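Local coordinates for uncharacterized protein (Nostoc punctiforme, PDB 2R3S), which is a putative O-methyltransferase that probably transfers a methyl group from S-adenosylmethionine to a hydroxyl group of a small-molecule acceptor, at the interface of chains A and B. Coordinates in Å, arbitrary orientation; residue numbers count along the deposited sequence, not the author numbering. Chains: chain A/B, uncharacterized protein.

Contact 1 and contact 2 have C-alpha centres about 20 Å apart, contact 2 and contact 3 about 19 Å, and contact 1 and contact 3 about 29 Å. Helix 8-14 supplies A:Val14 to contact 1 and B:Val14 to contact 2; helix 17-29 of chain B joins them through B:Ile23, B:Val27 and B:Tyr17, and helix 98-101 serves both. A:Ser20, near the start of helix 17-28, serves contact 2, and A:Leu29, just past its end, contact 3. Each contact sets an N-terminal helix or loop of one chain against the 94-119 stretch of the other, consistent with this family's dimerisation domain.

Contact 1: the interface of chains A and B. Residues chain A 10, 14; chain B 23, 27, 94-95, 97-98.
A:Phe10 reaches B:Ile23 because its ring is swung away from the backbone N (chi1 174°), and B:Ile23 answers with CG1 in the same sense (chi1 -165°), which leaves CG2 for A:Val14. The two side chains of A:Phe10 and B:Ile23 meet nearly at right angles: CG1 of the isoleucine lies close to the ring's plane beside CD1 and CE1, 3.7 Å from CD1. B:Val27 CG2 comes to CE1 from the B:Gly95 side of the ring plane, at 4.0 Å. On the face turned away from A:Val14, B:Val94 CG2 lies off the plane near CD2, its side chain running opposite to that of the phenylalanine, and B:Gly95 CA comes within 3.8 Å of CZ. A:Val14, from the same helix as the phenylalanine, puts CG2 over the other face, 3.4 Å above it and toward the rim. The ring is therefore held between its own chain and its partner. B:Ile98 CG2 lies past the end of the ring on the A:Val14 side of its plane, 3.9 Å from CZ, and meets A:Val14 CG2 at 3.8 Å. B:Ile23 CG2 comes to this same valine methyl from another direction, 3.9 Å away. In the fold, helix 8-14 of chain A lays A:Phe10 and A:Val14 into a groove of chain B, bordered by helix 17-29 and by the segment running from B:Val94 through 3-10 helix 95-97 into helix 98-101.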
ATOM      1  N   PHE A  10      -9.586  -6.855   3.965  1.00 29.09           N
ATOM      2  CA  PHE A  10      -9.990  -5.457   3.942  1.00 28.20           C
ATOM      3  C   PHE A  10      -8.994  -4.591   4.717  1.00 28.39           C
ATOM      4  O   PHE A  10      -8.491  -3.624   4.187  1.00 29.13           O
ATOM      5  CB  PHE A  10     -11.381  -5.277   4.524  1.00 27.26           C
ATOM      6  CG  PHE A  10     -11.795  -3.845   4.648  1.00 27.77           C
ATOM      7  CD1 PHE A  10     -11.809  -3.015   3.537  1.00 26.61           C
ATOM      8  CD2 PHE A  10     -12.193  -3.322   5.862  1.00 24.04           C
ATOM      9  CE1 PHE A  10     -12.186  -1.706   3.645  1.00 26.37           C
ATOM     10  CE2 PHE A  10     -12.588  -2.014   5.963  1.00 23.84           C
ATOM     11  CZ  PHE A  10     -12.593  -1.201   4.871  1.00 25.22           C
ATOM     12  N   VAL A  14      -6.525  -1.843   3.372  1.00 30.83           N
ATOM     13  CA  VAL A  14      -6.632  -0.435   3.769  1.00 28.29           C
ATOM     14  C   VAL A  14      -5.262   0.091   4.187  1.00 29.23           C
ATOM     15  O   VAL A  14      -4.855   1.161   3.737  1.00 28.79           O
ATOM     16  CB  VAL A  14      -7.703  -0.209   4.868  1.00 28.72           C
ATOM     17  CG1 VAL A  14      -7.670   1.259   5.407  1.00 24.66           C
ATOM     18  CG2 VAL A  14      -9.082  -0.529   4.310  1.00 29.30           C
TER
ATOM     19  N   ILE B  23      -9.055   0.072  -2.669  1.00 28.52           N
ATOM     20  CA  ILE B  23     -10.097  -0.269  -1.693  1.00 31.86           C
ATOM     21  C   ILE B  23     -10.795   0.994  -1.188  1.00 31.80           C
ATOM     22  O   ILE B  23     -11.979   0.968  -0.881  1.00 31.42           O
ATOM     23  CB  ILE B  23      -9.562  -1.119  -0.502  1.00 34.17           C
ATOM     24  CG1 ILE B  23     -10.717  -1.759   0.262  1.00 33.13           C
ATOM     25  CG2 ILE B  23      -8.669  -0.278   0.439  1.00 31.18           C
ATOM     26  CD1 ILE B  23     -11.603  -2.702  -0.596  1.00 31.31           C
ATOM     27  N   VAL B  27     -14.955   1.406  -1.674  1.00 28.31           N
ATOM     28  CA  VAL B  27     -15.817   1.719  -0.545  1.00 26.93           C
ATOM     29  C   VAL B  27     -16.542   3.053  -0.776  1.00 29.71           C
ATOM     30  O   VAL B  27     -17.783   3.142  -0.643  1.00 28.60           O
ATOM     31  CB  VAL B  27     -15.051   1.723   0.798  1.00 28.93           C
ATOM     32  CG1 VAL B  27     -15.961   2.262   1.938  1.00 22.07           C
ATOM     33  CG2 VAL B  27     -14.552   0.333   1.115  1.00 21.97           C
ATOM     34  N   VAL B  94     -18.155  -2.974   7.865  1.00 29.00           N
ATOM     35  CA  VAL B  94     -17.100  -2.265   8.541  1.00 26.77           C
ATOM     36  C   VAL B  94     -16.438  -1.292   7.582  1.00 28.38           C
ATOM     37  O   VAL B  94     -15.463  -0.651   7.921  1.00 30.53           O
ATOM     38  CB  VAL B  94     -16.027  -3.253   9.135  1.00 27.08           C
ATOM     39  CG1 VAL B  94     -16.594  -4.040  10.344  1.00 23.75           C
ATOM     40  CG2 VAL B  94     -15.502  -4.212   8.057  1.00 26.78           C
ATOM     41  N   GLY B  95     -16.969  -1.149   6.378  1.00 30.39           N
ATOM     42  CA  GLY B  95     -16.263  -0.377   5.345  1.00 28.12           C
ATOM     43  C   GLY B  95     -15.967   1.055   5.724  1.00 27.09           C
ATOM     44  O   GLY B  95     -14.969   1.625   5.298  1.00 27.18           O
ATOM     45  N   ALA B  97     -14.847   2.275   8.279  1.00 29.75           N
ATOM     46  CA  ALA B  97     -13.577   2.357   9.020  1.00 29.54           C
ATOM     47  C   ALA B  97     -12.509   3.212   8.336  1.00 30.73           C
ATOM     48  O   ALA B  97     -11.639   3.738   9.021  1.00 32.96           O
ATOM     49  CB  ALA B  97     -13.017   0.957   9.270  1.00 25.84           C
ATOM     50  N   ILE B  98     -12.555   3.323   7.006  1.00 30.36           N
ATOM     51  CA  ILE B  98     -11.592   4.149   6.254  1.00 31.74           C
ATOM     52  C   ILE B  98     -11.695   5.657   6.588  1.00 30.31           C
ATOM     53  O   ILE B  98     -10.739   6.384   6.395  1.00 28.54           O
ATOM     54  CB  ILE B  98     -11.687   3.959   4.712  1.00 31.83           C
ATOM     55  CG1 ILE B  98     -13.044   4.455   4.162  1.00 33.52           C
ATOM     56  CG2 ILE B  98     -11.412   2.509   4.329  1.00 35.98           C
ATOM     57  CD1 ILE B  98     -13.085   4.570   2.667  1.00 31.07           C
TER

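Contact 2: the interface of chains A and B. Residues chain A 20, 101-102, 106-107; chain B 14-15, 17.
A:Ser20 OG makes a direct polar link, gripping the backbone of chain B where helix 8-14 ends and helix 17-29 begins. The hydroxyl accepts a bent hydrogen bond from B:Tyr17 N at 2.9 Å, with 132° at the hydrogen, and donates to B:Val14 O at 3.0 Å. It approaches that carbonyl from above its plane, at a C=O...O angle of 110°, so the second bond misses the lone-pair directions. One serine thus ties together both ends of the turn and, from the other chain, takes the first N-H of helix 17-29 much as an N-cap would.

A water adds a bridged link. It joins the carbonyl A:Leu101 O at 2.6 Å, the amide oxygen B:Asn15 OD1 at 2.7 Å and the phenol B:Tyr17 OH at 2.6 Å, and lies in the plane of the tyrosine ring, as does A:Ser20 OG elsewhere on its edge.

Apolar packing surrounds these groups. With CG set between backbone N and carbonyl carbon (chi1 71°), B:Tyr17 sends its ring across to chain A, where A:Thr107 CG2 sits over one face at CZ, 3.7 Å away, and A:Leu102 CD2 comes to CE1 from the same side, past the rim, at 3.8 Å. The same leucine methyl touches B:Val14 CG1, which A:Leu101 CB also reaches, crossing nearly perpendicularly. The site probably sets how the N-terminal helices of the two chains fit together in what is likely the functional dimer.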
ATOM      1  N   SER A  20       4.589   0.375   1.772  1.00 30.96           N
ATOM      2  CA  SER A  20       5.267   1.239   0.809  1.00 32.25           C
ATOM      3  C   SER A  20       6.150   2.272   1.517  1.00 30.56           C
ATOM      4  O   SER A  20       7.304   2.473   1.144  1.00 32.15           O
ATOM      5  CB  SER A  20       4.273   1.978  -0.120  1.00 31.27           C
ATOM      6  OG  SER A  20       3.457   1.095  -0.880  1.00 35.94           O
ATOM      7  N   LEU A 101       9.113   4.762  -9.184  1.00 29.34           N
ATOM      8  CA  LEU A 101       7.894   4.080  -8.745  1.00 28.97           C
ATOM      9  C   LEU A 101       7.169   4.805  -7.617  1.00 30.68           C
ATOM     10  O   LEU A 101       5.946   4.751  -7.537  1.00 29.98           O
ATOM     11  CB  LEU A 101       8.174   2.628  -8.365  1.00 30.14           C
ATOM     12  CG  LEU A 101       8.577   1.687  -9.499  1.00 24.90           C
ATOM     13  CD1 LEU A 101       9.032   0.390  -8.872  1.00 24.41           C
ATOM     14  CD2 LEU A 101       7.405   1.461 -10.475  1.00 26.97           C
ATOM     15  N   LEU A 102       7.931   5.515  -6.783  1.00 31.47           N
ATOM     16  CA  LEU A 102       7.382   6.322  -5.709  1.00 32.41           C
ATOM     17  C   LEU A 102       7.579   7.815  -5.978  1.00 31.45           C
ATOM     18  O   LEU A 102       7.502   8.606  -5.069  1.00 33.07           O
ATOM     19  CB  LEU A 102       7.992   5.923  -4.332  1.00 31.88           C
ATOM     20  CG  LEU A 102       7.689   4.482  -3.883  1.00 36.80           C
ATOM     21  CD1 LEU A 102       8.106   4.241  -2.462  1.00 34.09           C
ATOM     22  CD2 LEU A 102       6.210   4.103  -4.077  1.00 29.80           C
ATOM     23  N   ILE A 106       4.020   9.878 -10.224  1.00 38.39           N
ATOM     24  CA  ILE A 106       3.286   8.614 -10.405  1.00 35.72           C
ATOM     25  C   ILE A 106       2.249   8.408  -9.287  1.00 36.37           C
ATOM     26  O   ILE A 106       1.086   8.167  -9.573  1.00 37.87           O
ATOM     27  CB  ILE A 106       4.257   7.418 -10.481  1.00 35.18           C
ATOM     28  CG1 ILE A 106       5.119   7.528 -11.743  1.00 34.04           C
ATOM     29  CG2 ILE A 106       3.489   6.098 -10.494  1.00 32.01           C
ATOM     30  CD1 ILE A 106       4.252   7.634 -13.066  1.00 30.16           C
ATOM     31  N   THR A 107       2.664   8.528  -8.022  1.00 35.86           N
ATOM     32  CA  THR A 107       1.795   8.207  -6.878  1.00 33.55           C
ATOM     33  C   THR A 107       0.594   9.156  -6.697  1.00 32.23           C
ATOM     34  O   THR A 107      -0.431   8.745  -6.156  1.00 33.18           O
ATOM     35  CB  THR A 107       2.577   8.140  -5.520  1.00 32.76           C
ATOM     36  OG1 THR A 107       3.027   9.445  -5.165  1.00 34.38           O
ATOM     37  CG2 THR A 107       3.780   7.173  -5.568  1.00 26.59           C
TER
ATOM     38  N   VAL B  14       6.593  -1.970  -2.678  1.00 28.93           N
ATOM     39  CA  VAL B  14       6.722  -0.605  -3.192  1.00 27.33           C
ATOM     40  C   VAL B  14       5.388  -0.108  -3.728  1.00 27.91           C
ATOM     41  O   VAL B  14       5.018   1.024  -3.495  1.00 26.87           O
ATOM     42  CB  VAL B  14       7.834  -0.487  -4.305  1.00 29.43           C
ATOM     43  CG1 VAL B  14       7.750   0.843  -5.062  1.00 28.06           C
ATOM     44  CG2 VAL B  14       9.270  -0.664  -3.707  1.00 26.78           C
ATOM     45  N   ASN B  15       4.658  -0.951  -4.438  1.00 27.95           N
ATOM     46  CA  ASN B  15       3.383  -0.528  -5.049  1.00 29.43           C
ATOM     47  C   ASN B  15       2.140  -0.803  -4.202  1.00 30.20           C
ATOM     48  O   ASN B  15       1.030  -0.577  -4.649  1.00 28.04           O
ATOM     49  CB  ASN B  15       3.205  -1.227  -6.398  1.00 26.69           C
ATOM     50  CG  ASN B  15       4.115  -0.655  -7.473  1.00 30.95           C
ATOM     51  OD1 ASN B  15       4.570   0.499  -7.414  1.00 32.74           O
ATOM     52  ND2 ASN B  15       4.388  -1.461  -8.448  1.00 38.61           N
ATOM     53  N   TYR B  17       0.766   0.738  -1.904  1.00 29.80           N
ATOM     54  CA  TYR B  17      -0.081   1.914  -1.680  1.00 30.61           C
ATOM     55  C   TYR B  17      -1.252   1.908  -2.672  1.00 31.18           C
ATOM     56  O   TYR B  17      -2.324   2.442  -2.391  1.00 30.42           O
ATOM     57  CB  TYR B  17       0.722   3.230  -1.808  1.00 31.48           C
ATOM     58  CG  TYR B  17       1.137   3.545  -3.238  1.00 31.16           C
ATOM     59  CD1 TYR B  17       2.308   3.029  -3.776  1.00 28.88           C
ATOM     60  CD2 TYR B  17       0.325   4.334  -4.059  1.00 34.30           C
ATOM     61  CE1 TYR B  17       2.649   3.271  -5.095  1.00 29.04           C
ATOM     62  CE2 TYR B  17       0.663   4.588  -5.364  1.00 35.06           C
ATOM     63  CZ  TYR B  17       1.818   4.050  -5.886  1.00 25.96           C
ATOM     64  OH  TYR B  17       2.122   4.294  -7.203  1.00 27.24           O
TER
HETATM   65  O   HOH W   1       4.196   3.008  -8.200  1.00 19.91           O

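Contact 3: the interface of chains A and B. Residues chain A 29, 51, 55-56, 59; chain B 114, 117-118.
A:Thr51, extended at phi/psi -128°/174°, and A:Gly55, already helical in 53-65, bring the start of that helix up against B:Val117 on helix 113-119, with the carbonyl B:Val117 O 3.6 Å from A:Thr51 CB. B:Val117 loses more surface to the partner chain than any other residue of this patch (66 Å²). Its CG1 points away from the backbone N (chi1 171°) and lies between A:Leu29 and the backbone of A:Gly55, while CG2 faces A:Gly55 O and, at 4.2 Å, A:Leu59 CB. With no side chain at A:Gly55, the helix 113-119 backbone can probably approach more closely; A:Gly55 C, the carbonyl carbon, lies 3.8 Å from B:Val117 CG1. A:Leu29, just after helix 17-28, spreads its two methyls on helix 113-119: CD1 goes to the valine, and CD2 goes to B:Thr114 CG2, 4.0 Å away, and to B:Leu118 CD2. The leucine and the threonine run antiparallel as they pass. The same CD2 of B:Leu118 also packs on A:Thr51, the side chains crossing nearly at a right angle, 3.8 Å from the threonine CG2. On the valine side, A:Leu29 CD1 sits 3.5 Å from B:Val117 CG1.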
ATOM      1  N   LEU A  29      17.337   5.094   3.753  1.00 30.08           N
ATOM      2  CA  LEU A  29      18.274   5.085   4.874  1.00 29.67           C
ATOM      3  C   LEU A  29      19.399   4.072   4.705  1.00 29.34           C
ATOM      4  O   LEU A  29      20.267   3.977   5.550  1.00 30.26           O
ATOM      5  CB  LEU A  29      17.525   4.826   6.182  1.00 29.89           C
ATOM      6  CG  LEU A  29      16.589   5.941   6.642  1.00 28.84           C
ATOM      7  CD1 LEU A  29      15.823   5.505   7.894  1.00 27.24           C
ATOM      8  CD2 LEU A  29      17.380   7.200   6.897  1.00 29.24           C
ATOM      9  N   THR A  51      20.262   7.321  12.714  1.00 31.55           N
ATOM     10  CA  THR A  51      18.844   7.483  13.047  1.00 30.63           C
ATOM     11  C   THR A  51      18.700   7.308  14.570  1.00 29.82           C
ATOM     12  O   THR A  51      19.647   6.925  15.218  1.00 29.29           O
ATOM     13  CB  THR A  51      17.954   6.406  12.331  1.00 30.31           C
ATOM     14  OG1 THR A  51      18.180   5.123  12.924  1.00 29.66           O
ATOM     15  CG2 THR A  51      18.232   6.282  10.843  1.00 28.30           C
ATOM     16  N   GLY A  55      13.552   4.305  16.455  1.00 26.16           N
ATOM     17  CA  GLY A  55      13.059   4.377  15.074  1.00 29.00           C
ATOM     18  C   GLY A  55      13.560   3.242  14.214  1.00 27.37           C
ATOM     19  O   GLY A  55      12.784   2.590  13.526  1.00 26.73           O
HETATM   20  N   MSE A  56      14.872   2.999  14.273  1.00 27.62           N
HETATM   21  CA  MSE A  56      15.453   1.853  13.602  1.00 26.83           C
HETATM   22  C   MSE A  56      14.812   0.529  14.056  1.00 26.87           C
HETATM   23  O   MSE A  56      14.497  -0.316  13.229  1.00 26.79           O
HETATM   24  CB  MSE A  56      16.974   1.823  13.776  1.00 26.57           C
HETATM   25  CG  MSE A  56      17.662   0.716  12.977  1.00 28.51           C
HETATM   26 SE   MSE A  56      17.343   0.905  11.053  0.75 32.35          SE
HETATM   27  CE  MSE A  56      18.297   2.617  10.740  1.00 26.21           C
ATOM     28  N   LEU A  59      11.134   0.293  12.653  1.00 28.39           N
ATOM     29  CA  LEU A  59      11.239  -0.020  11.211  1.00 26.48           C
ATOM     30  C   LEU A  59      11.671  -1.475  10.934  1.00 25.36           C
ATOM     31  O   LEU A  59      11.071  -2.161  10.113  1.00 25.87           O
ATOM     32  CB  LEU A  59      12.180   0.981  10.488  1.00 25.83           C
ATOM     33  CG  LEU A  59      12.319   0.852   8.953  1.00 29.05           C
ATOM     34  CD1 LEU A  59      10.965   1.053   8.240  1.00 23.12           C
ATOM     35  CD2 LEU A  59      13.425   1.807   8.418  1.00 21.13           C
TER
ATOM     36  N   THR B 114      10.417   8.297   6.832  1.00 28.18           N
ATOM     37  CA  THR B 114      11.886   8.407   6.917  1.00 29.32           C
ATOM     38  C   THR B 114      12.323   9.399   8.008  1.00 28.60           C
ATOM     39  O   THR B 114      13.237   9.115   8.787  1.00 28.85           O
ATOM     40  CB  THR B 114      12.488   8.829   5.525  1.00 31.10           C
ATOM     41  OG1 THR B 114      11.974   7.960   4.497  1.00 29.03           O
ATOM     42  CG2 THR B 114      14.011   8.812   5.530  1.00 31.12           C
ATOM     43  N   VAL B 117      11.689   7.996  11.481  1.00 27.87           N
ATOM     44  CA  VAL B 117      12.720   7.008  11.872  1.00 27.49           C
ATOM     45  C   VAL B 117      14.005   7.672  12.390  1.00 27.21           C
ATOM     46  O   VAL B 117      14.607   7.242  13.400  1.00 26.76           O
ATOM     47  CB  VAL B 117      13.037   6.036  10.704  1.00 26.37           C
ATOM     48  CG1 VAL B 117      14.251   5.187  11.043  1.00 24.18           C
ATOM     49  CG2 VAL B 117      11.813   5.131  10.403  1.00 21.23           C
ATOM     50  N   LEU B 118      14.431   8.716  11.693  1.00 29.75           N
ATOM     51  CA  LEU B 118      15.567   9.514  12.134  1.00 31.24           C
ATOM     52  C   LEU B 118      15.306  10.225  13.464  1.00 31.05           C
ATOM     53  O   LEU B 118      16.160  10.242  14.319  1.00 33.38           O
ATOM     54  CB  LEU B 118      15.902  10.555  11.079  1.00 34.56           C
ATOM     55  CG  LEU B 118      16.469  10.071   9.749  1.00 33.35           C
ATOM     56  CD1 LEU B 118      16.080  11.068   8.689  1.00 37.10           C
ATOM     57  CD2 LEU B 118      17.982   9.944   9.828  1.00 35.65           C
TER